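Local coordinates for nucleoprotein (Human coronavirus NL63, PDB 5EPW) that probably packages the viral RNA genome into a helical ribonucleocapsid, this C-terminal domain being the part through which the protein dimerizes, at residues 68-73 / 107-112. Sequence-based numbering, arbitrary orientation.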
ATOM      1  N   ALA B  68      -6.335  -9.350   3.047  1.00 13.10           N
ATOM      2  CA  ALA B  68      -5.546  -9.146   1.855  1.00 12.68           C
ATOM      3  C   ALA B  68      -6.338  -8.922   0.580  1.00 14.92           C
ATOM      4  O   ALA B  68      -5.838  -8.378  -0.438  1.00 14.30           O
ATOM      5  CB  ALA B  68      -4.501 -10.245   1.687  1.00 15.68           C
ATOM      6  N   GLU B  69      -7.577  -9.430   0.579  1.00 14.22           N
ATOM      7  CA  GLU B  69      -8.408  -9.182  -0.603  1.00 14.87           C
ATOM      8  C   GLU B  69      -8.650  -7.677  -0.877  1.00 14.04           C
ATOM      9  O   GLU B  69      -9.004  -7.312  -2.054  1.00 15.72           O
ATOM     10  CB  GLU B  69      -9.793  -9.837  -0.422  1.00 15.11           C
ATOM     11  CG  GLU B  69      -9.683 -11.376  -0.403  1.00 17.18           C
ATOM     12  CD  GLU B  69      -9.321 -11.977  -1.653  1.00 16.78           C
ATOM     13  OE1 GLU B  69     -10.120 -11.885  -2.583  1.00 23.32           O
ATOM     14  OE2 GLU B  69      -8.164 -12.347  -1.877  1.00 23.95           O
ATOM     15  N   LEU B  70      -8.477  -6.846   0.148  1.00 14.04           N
ATOM     16  CA  LEU B  70      -8.760  -5.395   0.126  1.00 14.15           C
ATOM     17  C   LEU B  70      -7.467  -4.535   0.298  1.00 12.80           C
ATOM     18  O   LEU B  70      -7.544  -3.368   0.611  1.00 14.83           O
ATOM     19  CB  LEU B  70      -9.801  -4.962   1.095  1.00 15.55           C
ATOM     20  CG  LEU B  70     -11.201  -5.522   0.817  1.00 17.15           C
ATOM     21  CD1 LEU B  70     -12.151  -5.004   1.802  1.00 20.42           C
ATOM     22  CD2 LEU B  70     -11.679  -5.345  -0.646  1.00 21.95           C
ATOM     23  N   ILE B  71      -6.299  -5.129  -0.045  1.00 12.02           N
ATOM     24  CA  ILE B  71      -4.999  -4.385   0.022  1.00 13.15           C
ATOM     25  C   ILE B  71      -4.520  -4.316  -1.409  1.00 15.01           C
ATOM     26  O   ILE B  71      -4.359  -5.356  -2.099  1.00 15.15           O
ATOM     27  CB  ILE B  71      -3.932  -5.122   0.919  1.00 12.53           C
ATOM     28  CG1 ILE B  71      -4.445  -5.442   2.311  1.00 13.06           C
ATOM     29  CG2 ILE B  71      -2.668  -4.212   0.893  1.00 12.39           C
ATOM     30  CD1 ILE B  71      -3.521  -6.305   3.104  1.00 13.37           C
ATOM     31  N   PRO B  72      -4.227  -3.077  -1.989  1.00 13.26           N
ATOM     32  CA  PRO B  72      -3.649  -3.099  -3.338  1.00 15.78           C
ATOM     33  C   PRO B  72      -2.327  -3.756  -3.508  1.00 14.71           C
ATOM     34  O   PRO B  72      -1.489  -3.730  -2.522  1.00 15.54           O
ATOM     35  CB  PRO B  72      -3.446  -1.613  -3.670  1.00 16.52           C
ATOM     36  CG  PRO B  72      -3.375  -1.040  -2.350  1.00 17.18           C
ATOM     37  CD  PRO B  72      -4.288  -1.767  -1.381  1.00 15.85           C
ATOM     38  N   ASN B  73      -2.088  -4.223  -4.721  1.00 13.66           N
ATOM     39  CA  ASN B  73      -0.797  -4.718  -5.058  1.00 14.35           C
ATOM     40  C   ASN B  73       0.217  -3.650  -5.347  1.00 13.55           C
ATOM     41  O   ASN B  73      -0.126  -2.445  -5.355  1.00 14.47           O
ATOM     42  CB  ASN B  73      -0.907  -5.807  -6.182  1.00 16.89           C
ATOM     43  CG  ASN B  73      -1.155  -5.199  -7.532  1.00 18.09           C
ATOM     44  OD1 ASN B  73      -0.294  -4.334  -8.033  1.00 19.07           O
ATOM     45  ND2 ASN B  73      -2.293  -5.549  -8.127  1.00 17.26           N
ATOM     46  N   LYS B 107     -18.256  -8.749   0.201  1.00 19.16           N
ATOM     47  CA  LYS B 107     -18.334  -9.598   1.355  1.00 18.87           C
ATOM     48  C   LYS B 107     -17.123  -9.560   2.274  1.00 18.35           C
ATOM     49  O   LYS B 107     -17.150 -10.004   3.353  1.00 18.19           O
ATOM     50  CB  LYS B 107     -18.538 -11.072   0.891  1.00 21.94           C
ATOM     51  CG  LYS B 107     -19.947 -11.403   0.384  1.00 23.19           C
ATOM     52  CD  LYS B 107     -20.012 -12.894  -0.098  1.00 29.84           C
ATOM     53  CE  LYS B 107     -20.852 -13.093  -1.339  1.00 32.49           C
ATOM     54  NZ  LYS B 107     -21.993 -12.175  -1.418  1.00 39.15           N
ATOM     55  N   ASN B 108     -16.056  -8.957   1.781  1.00 17.51           N
ATOM     56  CA  ASN B 108     -14.821  -8.842   2.553  1.00 17.11           C
ATOM     57  C   ASN B 108     -14.718  -7.527   3.283  1.00 18.98           C
ATOM     58  O   ASN B 108     -13.888  -7.383   4.166  1.00 16.79           O
ATOM     59  CB  ASN B 108     -13.670  -9.018   1.589  1.00 16.05           C
ATOM     60  CG  ASN B 108     -13.686 -10.360   0.899  1.00 16.61           C
ATOM     61  OD1 ASN B 108     -13.952 -11.415   1.533  1.00 16.99           O
ATOM     62  ND2 ASN B 108     -13.397 -10.382  -0.373  1.00 16.98           N
ATOM     63  N   LEU B 109     -15.597  -6.608   2.991  1.00 17.50           N
ATOM     64  CA  LEU B 109     -15.542  -5.271   3.568  1.00 16.99           C
ATOM     65  C   LEU B 109     -15.795  -5.262   5.096  1.00 18.51           C
ATOM     66  O   LEU B 109     -15.151  -4.612   5.932  1.00 19.32           O
ATOM     67  CB  LEU B 109     -16.489  -4.299   2.806  1.00 18.52           C
ATOM     68  CG  LEU B 109     -16.571  -2.867   3.220  1.00 20.46           C
ATOM     69  CD1 LEU B 109     -15.211  -2.141   3.102  1.00 21.35           C
ATOM     70  CD2 LEU B 109     -17.603  -2.209   2.346  1.00 23.45           C
ATOM     71  N   PRO B 110     -16.802  -6.038   5.615  1.00 17.46           N
ATOM     72  CA  PRO B 110     -17.010  -5.953   7.031  1.00 17.47           C
ATOM     73  C   PRO B 110     -15.811  -6.393   7.912  1.00 17.18           C
ATOM     74  O   PRO B 110     -15.578  -5.792   8.944  1.00 20.09           O
ATOM     75  CB  PRO B 110     -18.200  -6.914   7.287  1.00 19.67           C
ATOM     76  CG  PRO B 110     -18.859  -6.932   5.981  1.00 19.56           C
ATOM     77  CD  PRO B 110     -17.863  -6.802   4.888  1.00 18.33           C
ATOM     78  N   LYS B 111     -15.095  -7.436   7.474  1.00 21.22           N
ATOM     79  CA  LYS B 111     -13.875  -7.859   8.186  1.00 19.68           C
ATOM     80  C   LYS B 111     -12.814  -6.732   8.210  1.00 17.85           C
ATOM     81  O   LYS B 111     -12.182  -6.521   9.228  1.00 18.71           O
ATOM     82  CB  LYS B 111     -13.324  -9.045   7.439  1.00 20.93           C
ATOM     83  CG  LYS B 111     -11.986  -9.639   7.999  1.00 23.62           C
ATOM     84  CD  LYS B 111     -12.141 -10.111   9.408  1.00 23.62           C
ATOM     85  CE  LYS B 111     -10.924 -10.881   9.945  1.00 24.50           C
ATOM     86  NZ  LYS B 111     -11.227 -11.345  11.338  1.00 22.83           N
ATOM     87  N   PHE B 112     -12.678  -6.093   7.044  1.00 17.53           N
ATOM     88  CA  PHE B 112     -11.679  -4.932   6.979  1.00 14.90           C
ATOM     89  C   PHE B 112     -12.060  -3.841   7.996  1.00 16.25           C
ATOM     90  O   PHE B 112     -11.281  -3.352   8.766  1.00 15.83           O
ATOM     91  CB  PHE B 112     -11.568  -4.490   5.591  1.00 14.27           C
ATOM     92  CG  PHE B 112     -10.434  -3.522   5.350  1.00 16.40           C
ATOM     93  CD1 PHE B 112     -10.580  -2.186   5.644  1.00 16.44           C
ATOM     94  CD2 PHE B 112      -9.275  -4.009   4.855  1.00 16.76           C
ATOM     95  CE1 PHE B 112      -9.512  -1.314   5.398  1.00 14.02           C
ATOM     96  CE2 PHE B 112      -8.188  -3.172   4.569  1.00 16.50           C
ATOM     97  CZ  PHE B 112      -8.309  -1.834   4.882  1.00 14.29           C
TER
HETATM   98  O   HOH W   1     -12.713 -12.598  -2.367  1.00 22.61           O
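Glu69 and Asn108 meet at the more open side of the contact, where CB of Glu69 lies 3.6 Å from ND2 of Asn108 and CG of Glu69 also touches that amide nitrogen. The bend of the Glu69 chain at chi2 (-69°) keeps CB and CG alongside ND2 while OE1 reaches a bridging water, and its carboxylate is turned 82° from the Asn108 amide plane. No direct hydrogen bond joins the two groups. The water links them instead, donating to OE1 of Glu69 at 2.7 Å and accepting from ND2 of Asn108 at 3.1 Å. The other end of the amide, OD1 of Asn108, is hydrogen-bonded to NE2 of Gln66 in helix 64-68, so the side chain is gripped at both its polar atoms. The backbone O of Glu69 turns to the dimer partner, accepting a hydrogen bond from NE1 of Trp26 of the second subunit.

Leu70, the third residue of a type I turn running from Ala68 to Ile71, carries the apolar part. Its CD1 lies 3.8 Å from both O of Asn108 and CA of Leu109, and 3.9 Å from CB of Phe112. The Phe112 ring, with CG anti to the backbone N (chi1 -169°), swings back along the leucine, bringing its CD2 to 3.9 Å from CB of Leu70 in an oblique approach. In this way the loop between helices 64-68 and 74-79 packs against helix 109-115, which follows the long strand 91-103 of the coronavirus nucleocapsid C-terminal domain. Tyr96 of the second subunit closes this region from across the dimer, its OH hydrogen-bonded to O of Leu70 and its side chain packed on Phe112. At the end of the loop, Asn73 N-caps helix 74-79 through OD1.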